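PDB 2BOY: 3-chlorocatechol 1,2-dioxygenase from Rhodococcus opacus, which probably cleaves the aromatic ring of 3-chlorocatechol and related catechols between the two hydroxyl-bearing carbons, using a ferric iron. Local coordinates for residues I80-M94 against P141-E153. Numbering follows the deposited sequence.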
loop_
_atom_site.group_PDB
_atom_site.type_symbol
_atom_site.label_atom_id
_atom_site.label_comp_id
_atom_site.label_asym_id
_atom_site.label_seq_id
_atom_site.Cartn_x
_atom_site.Cartn_y
_atom_site.Cartn_z
ATOM N N ILE A 80 -0.309 -22.718 7.901
ATOM C CA ILE A 80 -1.585 -23.342 7.598
ATOM C C ILE A 80 -2.059 -24.186 8.794
ATOM O O ILE A 80 -1.349 -25.129 9.241
ATOM C CB ILE A 80 -1.472 -24.236 6.304
ATOM C CG1 ILE A 80 -0.955 -23.418 5.079
ATOM C CG2 ILE A 80 -2.818 -24.929 6.040
ATOM C CD1 ILE A 80 -2.030 -22.535 4.317
ATOM N N PRO A 81 -3.232 -23.866 9.341
ATOM C CA PRO A 81 -3.749 -24.588 10.504
ATOM C C PRO A 81 -4.130 -25.993 10.133
ATOM O O PRO A 81 -4.313 -26.297 8.939
ATOM C CB PRO A 81 -5.028 -23.792 10.874
ATOM C CG PRO A 81 -5.480 -23.237 9.535
ATOM C CD PRO A 81 -4.152 -22.779 8.931
ATOM N N GLY A 82 -4.234 -26.844 11.149
ATOM C CA GLY A 82 -4.696 -28.185 10.932
ATOM C C GLY A 82 -3.652 -29.253 10.636
ATOM O O GLY A 82 -4.038 -30.368 10.287
ATOM N N ALA A 83 -2.369 -28.944 10.767
ATOM C CA ALA A 83 -1.325 -29.972 10.501
ATOM C C ALA A 83 -1.539 -31.225 11.343
ATOM O O ALA A 83 -2.040 -31.131 12.484
ATOM C CB ALA A 83 0.110 -29.381 10.746
ATOM N N PRO A 84 -1.174 -32.395 10.818
ATOM C CA PRO A 84 -1.389 -33.654 11.545
ATOM C C PRO A 84 -0.596 -33.733 12.859
ATOM O O PRO A 84 0.533 -33.240 12.963
ATOM C CB PRO A 84 -0.930 -34.723 10.542
ATOM C CG PRO A 84 0.050 -33.982 9.636
ATOM C CD PRO A 84 -0.502 -32.606 9.511
ATOM N N GLU A 85 -1.209 -34.312 13.875
ATOM C CA GLU A 85 -0.512 -34.646 15.121
ATOM C C GLU A 85 0.395 -35.820 14.778
ATOM O O GLU A 85 -0.077 -36.863 14.312
ATOM C CB GLU A 85 -1.506 -35.080 16.205
ATOM C CG GLU A 85 -2.799 -34.257 16.217
ATOM C CD GLU A 85 -3.639 -34.455 17.488
ATOM O OE1 GLU A 85 -3.671 -35.598 17.994
ATOM O OE2 GLU A 85 -4.256 -33.462 17.977
ATOM N N LEU A 86 1.700 -35.627 14.928
ATOM C CA LEU A 86 2.669 -36.666 14.532
ATOM C C LEU A 86 2.711 -37.740 15.605
ATOM O O LEU A 86 2.357 -37.487 16.749
ATOM C CB LEU A 86 4.060 -36.037 14.378
ATOM C CG LEU A 86 4.146 -34.880 13.393
ATOM C CD1 LEU A 86 5.603 -34.377 13.256
ATOM C CD2 LEU A 86 3.586 -35.240 12.032
ATOM N N SER A 87 3.152 -38.937 15.256
ATOM C CA SER A 87 3.238 -39.998 16.260
ATOM C C SER A 87 4.697 -40.351 16.518
ATOM O O SER A 87 5.570 -40.184 15.638
ATOM C CB SER A 87 2.493 -41.239 15.756
ATOM O OG SER A 87 2.941 -41.565 14.431
ATOM N N ILE A 88 4.966 -40.850 17.728
ATOM C CA ILE A 88 6.319 -41.215 18.128
ATOM C C ILE A 88 6.806 -42.365 17.250
ATOM O O ILE A 88 6.047 -43.327 17.053
ATOM C CB ILE A 88 6.291 -41.613 19.619
ATOM C CG1 ILE A 88 6.079 -40.366 20.510
ATOM C CG2 ILE A 88 7.503 -42.527 19.974
ATOM C CD1 ILE A 88 7.233 -39.332 20.503
ATOM N N PRO A 89 8.028 -42.313 16.684
ATOM C CA PRO A 89 8.987 -41.208 16.830
ATOM C C PRO A 89 8.655 -40.120 15.813
ATOM O O PRO A 89 8.486 -40.384 14.629
ATOM C CB PRO A 89 10.330 -41.876 16.471
ATOM C CG PRO A 89 9.962 -42.888 15.455
ATOM C CD PRO A 89 8.570 -43.382 15.817
ATOM N N TYR A 90 8.513 -38.903 16.317
ATOM C CA TYR A 90 8.060 -37.773 15.528
ATOM C C TYR A 90 8.880 -37.555 14.288
ATOM O O TYR A 90 10.102 -37.337 14.363
ATOM C CB TYR A 90 8.165 -36.517 16.387
ATOM C CG TYR A 90 7.230 -36.475 17.570
ATOM C CD1 TYR A 90 7.608 -35.815 18.742
ATOM C CD2 TYR A 90 5.931 -37.013 17.486
ATOM C CE1 TYR A 90 6.730 -35.683 19.809
ATOM C CE2 TYR A 90 5.040 -36.897 18.568
ATOM C CZ TYR A 90 5.459 -36.228 19.724
ATOM O OH TYR A 90 4.621 -36.074 20.812
ATOM N N THR A 91 8.183 -37.583 13.167
ATOM C CA THR A 91 8.765 -37.408 11.836
ATOM C C THR A 91 7.880 -36.489 11.004
ATOM O O THR A 91 6.658 -36.749 10.842
ATOM C CB THR A 91 8.860 -38.799 11.156
ATOM O OG1 THR A 91 9.665 -39.666 11.974
ATOM C CG2 THR A 91 9.605 -38.674 9.831
ATOM N N MET A 92 8.452 -35.407 10.475
ATOM C CA MET A 92 7.689 -34.481 9.653
ATOM C C MET A 92 7.176 -35.194 8.395
ATOM O O MET A 92 7.872 -36.115 7.906
ATOM C CB MET A 92 8.551 -33.276 9.238
ATOM C CG MET A 92 8.980 -32.334 10.425
ATOM S SD MET A 92 7.551 -31.571 11.236
ATOM C CE MET A 92 7.140 -30.288 10.078
ATOM N N PRO A 93 5.977 -34.832 7.912
ATOM C CA PRO A 93 5.416 -35.477 6.709
ATOM C C PRO A 93 6.297 -35.258 5.495
ATOM O O PRO A 93 6.586 -34.100 5.128
ATOM C CB PRO A 93 4.016 -34.856 6.570
ATOM C CG PRO A 93 3.622 -34.480 8.036
ATOM C CD PRO A 93 4.995 -33.917 8.560
ATOM N N MET A 94 6.815 -36.383 4.956
ATOM C CA MET A 94 7.768 -36.331 3.865
ATOM C C MET A 94 7.403 -37.411 2.838
ATOM O O MET A 94 6.800 -38.427 3.185
ATOM C CB MET A 94 9.178 -36.615 4.409
ATOM C CG MET A 94 9.712 -35.484 5.231
ATOM S SD MET A 94 11.361 -35.727 5.816
ATOM C CE MET A 94 11.058 -36.807 7.168
ATOM N N PRO A 141 2.171 -32.513 -1.768
ATOM C CA PRO A 141 1.146 -33.146 -0.933
ATOM C C PRO A 141 0.715 -32.193 0.177
ATOM O O PRO A 141 1.596 -31.521 0.756
ATOM C CB PRO A 141 1.875 -34.354 -0.323
ATOM C CG PRO A 141 2.955 -34.698 -1.317
ATOM C CD PRO A 141 3.404 -33.330 -1.837
ATOM N N ASP A 142 -0.592 -32.123 0.437
ATOM C CA ASP A 142 -1.102 -31.315 1.567
ATOM C C ASP A 142 -0.418 -31.699 2.867
ATOM O O ASP A 142 -0.326 -32.894 3.202
ATOM C CB ASP A 142 -2.602 -31.553 1.762
ATOM C CG ASP A 142 -3.458 -30.968 0.627
ATOM O OD1 ASP A 142 -2.974 -30.164 -0.205
ATOM O OD2 ASP A 142 -4.674 -31.238 0.567
ATOM N N TYR A 143 0.020 -30.687 3.607
ATOM C CA TYR A 143 0.728 -30.831 4.882
ATOM C C TYR A 143 2.118 -31.462 4.772
ATOM O O TYR A 143 2.675 -31.882 5.784
ATOM C CB TYR A 143 -0.104 -31.537 5.968
ATOM C CG TYR A 143 -1.347 -30.732 6.400
ATOM C CD1 TYR A 143 -1.221 -29.492 7.022
ATOM C CD2 TYR A 143 -2.645 -31.233 6.181
ATOM C CE1 TYR A 143 -2.350 -28.758 7.407
ATOM C CE2 TYR A 143 -3.802 -30.501 6.587
ATOM C CZ TYR A 143 -3.633 -29.269 7.172
ATOM O OH TYR A 143 -4.748 -28.553 7.574
ATOM N N LEU A 144 2.704 -31.482 3.578
ATOM C CA LEU A 144 4.112 -31.883 3.533
ATOM C C LEU A 144 4.845 -30.892 4.458
ATOM O O LEU A 144 4.600 -29.677 4.346
ATOM C CB LEU A 144 4.684 -31.732 2.145
ATOM C CG LEU A 144 5.979 -32.510 1.909
ATOM C CD1 LEU A 144 5.571 -34.027 1.781
ATOM C CD2 LEU A 144 6.652 -31.988 0.687
ATOM N N PHE A 145 5.736 -31.390 5.314
ATOM C CA PHE A 145 6.602 -30.533 6.148
ATOM C C PHE A 145 5.799 -29.575 7.037
ATOM O O PHE A 145 6.244 -28.473 7.319
ATOM C CB PHE A 145 7.633 -29.754 5.316
ATOM C CG PHE A 145 8.783 -30.616 4.867
ATOM C CD1 PHE A 145 8.953 -30.919 3.505
ATOM C CD2 PHE A 145 9.612 -31.207 5.808
ATOM C CE1 PHE A 145 9.997 -31.769 3.112
ATOM C CE2 PHE A 145 10.673 -32.043 5.433
ATOM C CZ PHE A 145 10.856 -32.320 4.071
ATOM N N ARG A 146 4.666 -30.073 7.526
ATOM C CA ARG A 146 3.853 -29.378 8.536
ATOM C C ARG A 146 3.390 -30.409 9.550
ATOM O O ARG A 146 2.811 -31.452 9.171
ATOM C CB ARG A 146 2.629 -28.756 7.840
ATOM C CG ARG A 146 2.972 -27.686 6.799
ATOM C CD ARG A 146 1.764 -27.076 6.056
ATOM N NE ARG A 146 2.156 -26.084 5.057
ATOM C CZ ARG A 146 2.382 -24.785 5.289
ATOM N NH1 ARG A 146 2.291 -24.261 6.540
ATOM N NH2 ARG A 146 2.698 -23.993 4.265
ATOM N N GLY A 147 3.604 -30.143 10.851
ATOM C CA GLY A 147 3.197 -31.113 11.858
ATOM C C GLY A 147 3.047 -30.524 13.247
ATOM O O GLY A 147 3.672 -29.491 13.569
ATOM N N LYS A 148 2.288 -31.225 14.076
ATOM C CA LYS A 148 2.128 -30.858 15.477
ATOM C C LYS A 148 2.728 -31.951 16.355
ATOM O O LYS A 148 2.489 -33.135 16.126
ATOM C CB LYS A 148 0.655 -30.713 15.823
ATOM C CG LYS A 148 0.002 -29.553 15.090
ATOM C CD LYS A 148 -1.463 -29.567 15.325
ATOM C CE LYS A 148 -2.114 -28.295 14.829
ATOM N NZ LYS A 148 -3.503 -28.364 15.264
ATOM N N ILE A 149 3.468 -31.531 17.372
ATOM C CA ILE A 149 4.049 -32.431 18.359
ATOM C C ILE A 149 3.809 -31.866 19.758
ATOM O O ILE A 149 3.316 -30.723 19.917
ATOM C CB ILE A 149 5.538 -32.547 18.113
ATOM C CG1 ILE A 149 6.114 -31.151 17.998
ATOM C CG2 ILE A 149 5.799 -33.283 16.785
ATOM C CD1 ILE A 149 7.583 -31.072 18.165
ATOM N N ARG A 150 4.117 -32.681 20.760
ATOM C CA ARG A 150 3.889 -32.316 22.160
ATOM C C ARG A 150 5.182 -32.586 22.905
ATOM O O ARG A 150 5.836 -33.583 22.600
ATOM C CB ARG A 150 2.818 -33.221 22.779
ATOM C CG ARG A 150 1.388 -32.980 22.311
ATOM C CD ARG A 150 0.461 -34.099 22.812
ATOM N NE ARG A 150 -0.855 -33.644 23.283
ATOM C CZ ARG A 150 -1.127 -33.299 24.538
ATOM N NH1 ARG A 150 -0.169 -33.290 25.457
ATOM N NH2 ARG A 150 -2.360 -32.936 24.874
ATOM N N THR A 151 5.542 -31.765 23.898
ATOM C CA THR A 151 6.646 -32.137 24.782
ATOM C C THR A 151 6.185 -33.277 25.678
ATOM O O THR A 151 4.969 -33.364 26.017
ATOM C CB THR A 151 7.121 -30.977 25.676
ATOM O OG1 THR A 151 6.014 -30.425 26.431
ATOM C CG2 THR A 151 7.676 -29.816 24.806
ATOM N N ASP A 152 7.153 -34.094 26.092
ATOM C CA ASP A 152 6.890 -35.233 26.969
ATOM C C ASP A 152 6.935 -34.781 28.430
ATOM O O ASP A 152 6.970 -33.568 28.693
ATOM C CB ASP A 152 7.871 -36.386 26.662
ATOM C CG ASP A 152 9.323 -36.049 26.944
ATOM O OD1 ASP A 152 9.664 -35.112 27.751
ATOM O OD2 ASP A 152 10.245 -36.711 26.370
ATOM N N GLU A 153 6.945 -35.727 29.374
ATOM C CA GLU A 153 7.043 -35.410 30.822
ATOM C C GLU A 153 8.283 -34.632 31.196
ATOM O O GLU A 153 8.353 -33.972 32.248
ATOM C CB GLU A 153 7.116 -36.719 31.622
ATOM C CG GLU A 153 5.791 -37.430 31.652
ATOM C CD GLU A 153 5.814 -38.617 32.613
ATOM O OE1 GLU A 153 6.884 -38.995 33.218
ATOM O OE2 GLU A 153 4.725 -39.153 32.761
HETATM O O HOH W 1 1.354 -25.230 8.949
HETATM O O HOH W 2 1.217 -34.879 18.035
HETATM O O HOH W 3 5.732 -36.280 23.313
#
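Tyr-143 reaches across to the 80-94 loop and donates a hydrogen bond from its phenol OH to Pro-81 O: Tyr-143 OH lies 2.7 Å from Pro-81 O, in the carbonyl plane and on a lone pair (C=O...O angle 136°). With CG beside the backbone N (chi1 -65°), the ring runs obliquely past Ala-83, and Pro-84 CD meets Tyr-143 CB at 3.7 Å. A phenylalanine here would probably leave Pro-81 O without its phenol donor and the ring without the bond that holds its edge to the loop. Gly-82 passes so near the Tyr-143 hydroxyl that a CB would clash with it, and its backbone conformation by itself calls for glycine.

Ile-80 lays CG1 over the centre of one face of the Arg-146 guanidinium, 3.6 Å from Arg-146 CZ. In the plane of that group, water 1 accepts from NH1 and donates to Ile-80 O; NE bonds Ser-134 OG and NH1 also bonds Tyr-78 O, so several bonds fix its rotation.

Farther along, Lys-148 N donates to Pro-84 O (2.9 Å) and Leu-86 N to Lys-148 O, a single beta bridge between Glu-85 and Lys-148. Tyr-90 is clasped between two isoleucines: Ile-149 CG2 sits 3.6 Å from the ring centroid, 14° off the normal, a CH-pi contact, while Ile-88 CD1 covers the opposite face. Water 3 joins Tyr-90 OH to Arg-150 O. At the other end Phe-145 N donates to Pro-93 O (2.8 Å), and Met-94 SD stands obliquely 4.7 Å from the Phe-145 centroid, a Met-aromatic contact.

The loop thus borders strand 146-150, which pairs antiparallel with strand 121-125. The Arg-146 side chain, about 4 Å from that of the iron ligand Tyr-133, is consistent with a second-shell position at the ferric site of an intradiol dioxygenase beta fold.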